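Side-chain contacts in NikO protein (Streptomyces tendae, PDB 4FQD), which is an enolpyruvyl transferase of the EPSP synthase family, essential in the biosynthesis of the antibiotic nikkomycin: residues D342-L347 / I360-W365; V330-T333 / G338-S341; P263-V268 / H295-E300. The protein carries 4 engineered substitutions. All coordinates share one frame; numbering follows the deposited sequence.

Interaction 1: residues D342-L347 / I360-W365; sequences DSQPFL and IREAVW
E362 OE1 is gripped by two side chains: the amide of Q344 across this contact, and the hydroxyl of S341 just before the helix. The site lies inside a beta-alpha-beta unit, where helix 344-351 packs against strand 356-362, which runs parallel to strand 331-334 in the same sheet. Q344 NE2 donates to E362 OE1 over 2.5 Å, a length too short to be taken literally. The bond is bent at the hydrogen (130°), although OE1 is approached almost head-on to its C-O bond and lies close to the plane of the amide. The amide and carboxylate planes are turned 70° apart, so the two flat groups do not stack. A glutamine suits the place because it brings an N-H donor to a buried acid at the end of a chain whose carbons can also line an apolar surface.

The other carboxylate oxygen is held by its own chain. E362 OE2 accepts from V364 N at 2.8 Å, through its anti lone pair, and from W365 N at 2.7 Å, a donor that stands above the carboxylate plane. With CG anti to the backbone N (chi1 173°) and a bend at the next bond, the glutamate reaches both the helix and the backbone that follows in the chain. Donors at both oxygens thus fix its rotation.

Beside this polar end, the branched I360 packs against the helix: its CG2 lies 3.7 Å from Q344 CG, and its CD1 lies 3.9 Å from Q344 O.

Interaction 2: residues V330-T333 / G338-S341; sequences VEFT and GVFS
Apolar packing of F332 against V339, supplemented by one water bridge, ties strand 331-334 to the loop that leads from it into helix 344-351. The two methyls of the valine meet neighbouring ring carbons: V339 CG1 is 4.1 Å from F332 CE2, and V339 CG2 is also 4.1 Å from F332 CD2. The approach is oblique to the ring, and the two side chains cross at about a right angle. F332 holds its CG between the backbone N and the carbonyl carbon (chi1 66°), a crowded position for an aromatic residue. Branching at CB gives the valine the spread to reach both carbons without a flexible chain. L303 of helix 298-307 touches both partners, and I360 also packs on F332, so the ring is buried among aliphatic groups.

The backbones do not meet directly, since T333 O and V339 N are 4.4 Å apart. A water fills the interval, donating to T333 O at 2.9 Å and accepting from V339 N at 3.1 Å, so that both polar atoms find a partner. G338, just before V339, has backbone angles of -150° and -137°, which a residue without a CB adopts more easily.

T333 contributes its carbonyl here while its CB points away, and its OG1 makes a weak hydrogen bond to E331 of the second subunit. Such a strand doubling back through a loop into its helix is the opening of a beta-alpha-beta crossover, a connection that recurs in the beta/alpha inverse barrel of the EPSP synthase family.

Interaction 3: residues P263-V268 / H295-E300; sequences PDLIEV and HALAPE
L297 pushes its forked tip into a shallow hollow on helix 265-278, between L265 and V268, residues one turn apart. One prong, L297 CD1, goes deepest: it lies 3.3 Å from L265 O and 4.1 Å from V268 CB. The other prong, L297 CD2, settles 4.0 Å from L265 CB. The leucine sits at the break between helices 290-296 and 298-307, where it leaves helical geometry and takes the N-cap position of the second. This is helix packing within the EPSP synthase fold, joining the first turn of helix 265-278 to that junction. The CG of L297 is anti to the carbonyl carbon (chi1 -70°), which carries the fork out towards the other helix.

The fit is reciprocal. L265 reaches back, bringing its CD2 to 4.3 Å from the CB of A296, whose single methyl leaves room for the end of L265. F340, from the loop before helix 344-351, touches both L265 and L297. Cutting L297 back to an alanine would probably open a gap beside L265 and V268 and leave L265 O without the methyl that covers it.

At the start of helix 265-278, D264 caps its own helix, OD1 accepting from E267 N at 3.0 Å, and its OD2 goes to K34 N. Between the segments the side chains that meet are apolar, with one leucine methyl set against the carbonyl oxygen of L265, so cohesion rests on close fit and burial rather than on directional bonds.

In the fold
Interactions 1 and 2 share one beta-alpha-beta unit, their centres about 6 Å apart: R361 N lies 3.1 Å from F332 O, a probable hydrogen bond between neighbouring strands, and S341 OG lies 2.6 Å from E362 OE1, a probable hydrogen bond that joins the two contacts. Interaction 3 stands further off, its centre about 13 Å from that of interaction 2 and 14 Å from that of interaction 1. E300 connects it to both, its OE2 lying 2.6 Å from F340 N and 3.0 Å from S343 OG, each a probable hydrogen bond. I266 packs against D342, S343 and F346. Interactions 1 and 2 also touch the second subunit, whereas interaction 3 does not.

Interaction 1: residues D342-L347 / I360-W365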
# COMPACT_ATOMS: atom_id res chain seq x y z
N ASP A 342 -1.81 -2.53 14.78
CA ASP A 342 -1.01 -2.34 15.99
C ASP A 342 0.47 -2.60 15.74
O ASP A 342 1.32 -2.19 16.52
CB ASP A 342 -1.51 -3.26 17.11
CG ASP A 342 -2.86 -2.84 17.64
OD1 ASP A 342 -3.13 -1.62 17.70
OD2 ASP A 342 -3.67 -3.72 18.00
N SER A 343 0.78 -3.29 14.64
CA SER A 343 2.16 -3.63 14.30
C SER A 343 2.86 -2.47 13.60
O SER A 343 4.08 -2.33 13.68
CB SER A 343 2.20 -4.87 13.42
OG SER A 343 1.61 -5.99 14.07
N GLN A 344 2.07 -1.64 12.93
CA GLN A 344 2.58 -0.51 12.15
C GLN A 344 3.49 0.49 12.89
O GLN A 344 4.50 0.92 12.33
CB GLN A 344 1.43 0.19 11.42
CG GLN A 344 1.43 1.70 11.52
CD GLN A 344 0.10 2.24 11.98
OE1 GLN A 344 0.03 3.10 12.86
NE2 GLN A 344 -0.98 1.73 11.40
N PRO A 345 3.15 0.88 14.14
CA PRO A 345 4.04 1.83 14.81
C PRO A 345 5.46 1.30 15.04
O PRO A 345 6.42 2.06 14.96
CB PRO A 345 3.35 2.06 16.16
CG PRO A 345 1.92 1.76 15.91
CD PRO A 345 1.93 0.63 14.92
N PHE A 346 5.57 0.00 15.31
CA PHE A 346 6.88 -0.60 15.55
C PHE A 346 7.66 -0.75 14.25
O PHE A 346 8.89 -0.70 14.24
CB PHE A 346 6.72 -1.96 16.24
CG PHE A 346 5.92 -1.89 17.51
CD1 PHE A 346 6.51 -1.47 18.69
CD2 PHE A 346 4.58 -2.25 17.52
CE1 PHE A 346 5.78 -1.40 19.86
CE2 PHE A 346 3.85 -2.19 18.69
CZ PHE A 346 4.44 -1.76 19.86
N LEU A 347 6.94 -0.93 13.14
CA LEU A 347 7.57 -1.00 11.83
C LEU A 347 8.03 0.38 11.39
O LEU A 347 8.99 0.51 10.62
CB LEU A 347 6.59 -1.60 10.81
CG LEU A 347 6.12 -3.02 11.13
CD1 LEU A 347 5.06 -3.47 10.15
CD2 LEU A 347 7.30 -3.98 11.12
N ILE A 360 3.87 3.95 4.94
CA ILE A 360 2.91 3.17 5.71
C ILE A 360 1.49 3.68 5.50
O ILE A 360 1.19 4.85 5.78
CB ILE A 360 3.24 3.19 7.21
CG1 ILE A 360 4.64 2.62 7.45
CG2 ILE A 360 2.19 2.41 8.00
CD1 ILE A 360 5.07 2.64 8.90
N ARG A 361 0.61 2.82 5.01
CA ARG A 361 -0.78 3.19 4.80
C ARG A 361 -1.71 2.45 5.75
O ARG A 361 -1.65 1.23 5.88
CB ARG A 361 -1.20 2.91 3.35
CG ARG A 361 -2.52 3.55 2.97
CD ARG A 361 -2.90 3.21 1.55
NE ARG A 361 -3.68 4.27 0.92
CZ ARG A 361 -3.17 5.21 0.14
NH1 ARG A 361 -1.87 5.22 -0.11
NH2 ARG A 361 -3.95 6.14 -0.38
N GLU A 362 -2.58 3.20 6.42
CA GLU A 362 -3.54 2.64 7.35
C GLU A 362 -4.88 2.39 6.67
O GLU A 362 -5.50 3.31 6.15
CB GLU A 362 -3.73 3.58 8.54
CG GLU A 362 -4.83 3.17 9.49
CD GLU A 362 -4.52 1.88 10.22
OE1 GLU A 362 -3.47 1.82 10.89
OE2 GLU A 362 -5.32 0.93 10.12
N ALA A 363 -5.32 1.13 6.68
CA ALA A 363 -6.58 0.77 6.03
C ALA A 363 -7.55 0.09 6.98
O ALA A 363 -8.46 -0.62 6.54
CB ALA A 363 -6.31 -0.11 4.82
N VAL A 364 -7.36 0.29 8.28
CA VAL A 364 -8.27 -0.25 9.28
C VAL A 364 -8.73 0.85 10.24
O VAL A 364 -9.88 1.28 10.19
CB VAL A 364 -7.63 -1.39 10.09
CG1 VAL A 364 -8.61 -1.92 11.13
CG2 VAL A 364 -7.18 -2.51 9.17
N TRP A 365 -7.83 1.30 11.10
CA TRP A 365 -8.16 2.33 12.09
C TRP A 365 -7.62 3.69 11.69
O TRP A 365 -6.48 4.04 11.99
CB TRP A 365 -7.64 1.94 13.47
CG TRP A 365 -8.37 0.80 14.08
CD1 TRP A 365 -7.89 -0.46 14.31
CD2 TRP A 365 -9.74 0.79 14.52
NE1 TRP A 365 -8.86 -1.25 14.88
CE2 TRP A 365 -10.01 -0.51 15.02
CE3 TRP A 365 -10.75 1.74 14.55
CZ2 TRP A 365 -11.25 -0.86 15.53
CZ3 TRP A 365 -11.99 1.39 15.06
CH2 TRP A 365 -12.23 0.10 15.55

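Interaction 2: residues V330-T333 / G338-S341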
# COMPACT_ATOMS: atom_id res chain seq x y z
N VAL A 330 10.54 -0.08 3.15
CA VAL A 330 9.42 -0.82 2.59
C VAL A 330 8.18 0.07 2.46
O VAL A 330 8.03 1.05 3.19
CB VAL A 330 9.05 -2.03 3.46
CG1 VAL A 330 10.10 -3.13 3.35
CG2 VAL A 330 8.86 -1.60 4.91
N GLU A 331 7.31 -0.27 1.53
CA GLU A 331 5.99 0.35 1.46
C GLU A 331 4.93 -0.74 1.58
O GLU A 331 5.02 -1.79 0.94
CB GLU A 331 5.82 1.19 0.18
CG GLU A 331 5.59 0.41 -1.10
CD GLU A 331 4.12 0.12 -1.37
OE1 GLU A 331 3.83 -0.59 -2.36
OE2 GLU A 331 3.26 0.59 -0.60
N PHE A 332 3.93 -0.49 2.43
CA PHE A 332 2.90 -1.49 2.67
C PHE A 332 1.62 -0.86 3.21
O PHE A 332 1.58 0.34 3.51
CB PHE A 332 3.40 -2.56 3.65
CG PHE A 332 3.66 -2.04 5.03
CD1 PHE A 332 4.87 -1.46 5.36
CD2 PHE A 332 2.68 -2.12 6.01
CE1 PHE A 332 5.11 -0.98 6.63
CE2 PHE A 332 2.91 -1.65 7.29
CZ PHE A 332 4.13 -1.08 7.60
N THR A 333 0.59 -1.67 3.34
CA THR A 333 -0.69 -1.21 3.85
C THR A 333 -1.17 -2.09 4.99
O THR A 333 -1.35 -3.30 4.82
CB THR A 333 -1.76 -1.19 2.74
OG1 THR A 333 -1.36 -0.30 1.70
CG2 THR A 333 -3.10 -0.74 3.30
N GLY A 338 -4.04 -8.53 6.29
CA GLY A 338 -2.63 -8.28 6.10
C GLY A 338 -1.95 -7.89 7.40
O GLY A 338 -2.21 -8.48 8.45
N VAL A 339 -1.08 -6.88 7.33
CA VAL A 339 -0.36 -6.40 8.50
C VAL A 339 -1.32 -5.77 9.51
O VAL A 339 -2.17 -4.96 9.14
CB VAL A 339 0.71 -5.36 8.10
CG1 VAL A 339 1.45 -4.87 9.33
CG2 VAL A 339 1.67 -5.96 7.09
N PHE A 340 -1.16 -6.14 10.77
CA PHE A 340 -1.97 -5.58 11.85
C PHE A 340 -1.78 -4.07 11.96
O PHE A 340 -0.72 -3.54 11.62
CB PHE A 340 -1.63 -6.23 13.19
CG PHE A 340 -2.35 -7.52 13.43
CD1 PHE A 340 -3.69 -7.53 13.76
CD2 PHE A 340 -1.68 -8.73 13.36
CE1 PHE A 340 -4.36 -8.71 14.00
CE2 PHE A 340 -2.34 -9.92 13.59
CZ PHE A 340 -3.68 -9.91 13.92
N SER A 341 -2.81 -3.39 12.43
CA SER A 341 -2.75 -1.95 12.63
C SER A 341 -1.85 -1.62 13.82
O SER A 341 -1.21 -0.57 13.85
CB SER A 341 -4.15 -1.39 12.84
OG SER A 341 -4.17 0.02 12.69
O HOH W 1 -0.38 -6.02 4.43

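Interaction 3: residues P263-V268 / H295-E300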
# COMPACT_ATOMS: atom_id res chain seq x y z
N PRO A 263 0.43 -16.99 21.94
CA PRO A 263 1.21 -15.85 22.44
C PRO A 263 0.76 -14.54 21.80
O PRO A 263 0.40 -14.53 20.62
CB PRO A 263 2.63 -16.20 22.01
CG PRO A 263 2.66 -17.69 22.03
CD PRO A 263 1.29 -18.13 21.57
N ASP A 264 0.78 -13.46 22.57
CA ASP A 264 0.31 -12.16 22.10
C ASP A 264 1.06 -11.72 20.86
O ASP A 264 2.28 -11.56 20.88
CB ASP A 264 0.43 -11.11 23.21
CG ASP A 264 -0.36 -9.85 22.91
OD1 ASP A 264 0.13 -9.01 22.12
OD2 ASP A 264 -1.47 -9.70 23.46
N LEU A 265 0.32 -11.54 19.77
CA LEU A 265 0.91 -11.25 18.46
C LEU A 265 1.69 -9.94 18.45
O LEU A 265 2.81 -9.87 17.94
CB LEU A 265 -0.18 -11.21 17.39
CG LEU A 265 -1.08 -12.44 17.30
CD1 LEU A 265 -2.05 -12.32 16.13
CD2 LEU A 265 -0.25 -13.70 17.18
N ILE A 266 1.10 -8.89 19.03
CA ILE A 266 1.73 -7.58 19.02
C ILE A 266 2.89 -7.51 20.02
O ILE A 266 3.84 -6.75 19.83
CB ILE A 266 0.71 -6.46 19.30
CG1 ILE A 266 -0.53 -6.65 18.43
CG2 ILE A 266 1.32 -5.09 19.04
CD1 ILE A 266 -0.23 -6.69 16.94
N GLU A 267 2.81 -8.30 21.08
CA GLU A 267 3.90 -8.37 22.05
C GLU A 267 5.14 -8.97 21.39
O GLU A 267 6.26 -8.53 21.64
CB GLU A 267 3.51 -9.18 23.28
CG GLU A 267 4.59 -9.19 24.35
CD GLU A 267 4.27 -10.12 25.51
OE1 GLU A 267 3.19 -10.73 25.51
OE2 GLU A 267 5.12 -10.22 26.43
N VAL A 268 4.92 -9.97 20.54
CA VAL A 268 6.01 -10.59 19.79
C VAL A 268 6.67 -9.55 18.88
O VAL A 268 7.89 -9.44 18.85
CB VAL A 268 5.52 -11.78 18.94
CG1 VAL A 268 6.63 -12.28 18.04
CG2 VAL A 268 5.01 -12.89 19.84
N HIS A 295 3.40 -17.52 12.42
CA HIS A 295 2.69 -17.82 11.18
C HIS A 295 1.51 -16.87 10.98
O HIS A 295 1.19 -16.51 9.85
CB HIS A 295 2.20 -19.27 11.17
CG HIS A 295 1.37 -19.61 9.97
ND1 HIS A 295 -0.00 -19.65 10.00
CD2 HIS A 295 1.73 -19.92 8.70
CE1 HIS A 295 -0.46 -19.98 8.80
NE2 HIS A 295 0.58 -20.14 8.00
N ALA A 296 0.88 -16.48 12.08
CA ALA A 296 -0.21 -15.51 12.03
C ALA A 296 0.32 -14.13 11.66
O ALA A 296 -0.38 -13.33 11.05
CB ALA A 296 -0.93 -15.46 13.37
N LEU A 297 1.57 -13.87 12.05
CA LEU A 297 2.23 -12.61 11.75
C LEU A 297 3.00 -12.69 10.43
O LEU A 297 3.97 -11.96 10.23
CB LEU A 297 3.17 -12.22 12.88
CG LEU A 297 2.52 -11.79 14.20
CD1 LEU A 297 3.54 -11.78 15.32
CD2 LEU A 297 1.86 -10.43 14.05
N ALA A 298 2.56 -13.58 9.55
CA ALA A 298 3.18 -13.74 8.23
C ALA A 298 3.31 -12.45 7.40
O ALA A 298 4.34 -12.24 6.77
CB ALA A 298 2.46 -14.83 7.42
N PRO A 299 2.27 -11.59 7.39
CA PRO A 299 2.46 -10.31 6.69
C PRO A 299 3.56 -9.46 7.33
O PRO A 299 4.35 -8.85 6.61
CB PRO A 299 1.10 -9.62 6.85
CG PRO A 299 0.14 -10.73 7.02
CD PRO A 299 0.87 -11.77 7.81
N GLU A 300 3.60 -9.45 8.66
CA GLU A 300 4.63 -8.71 9.38
C GLU A 300 6.02 -9.28 9.11
O GLU A 300 6.98 -8.53 8.93
CB GLU A 300 4.35 -8.72 10.89
CG GLU A 300 3.32 -7.70 11.35
CD GLU A 300 1.89 -8.15 11.12
OE1 GLU A 300 1.69 -9.26 10.58
OE2 GLU A 300 0.97 -7.40 11.50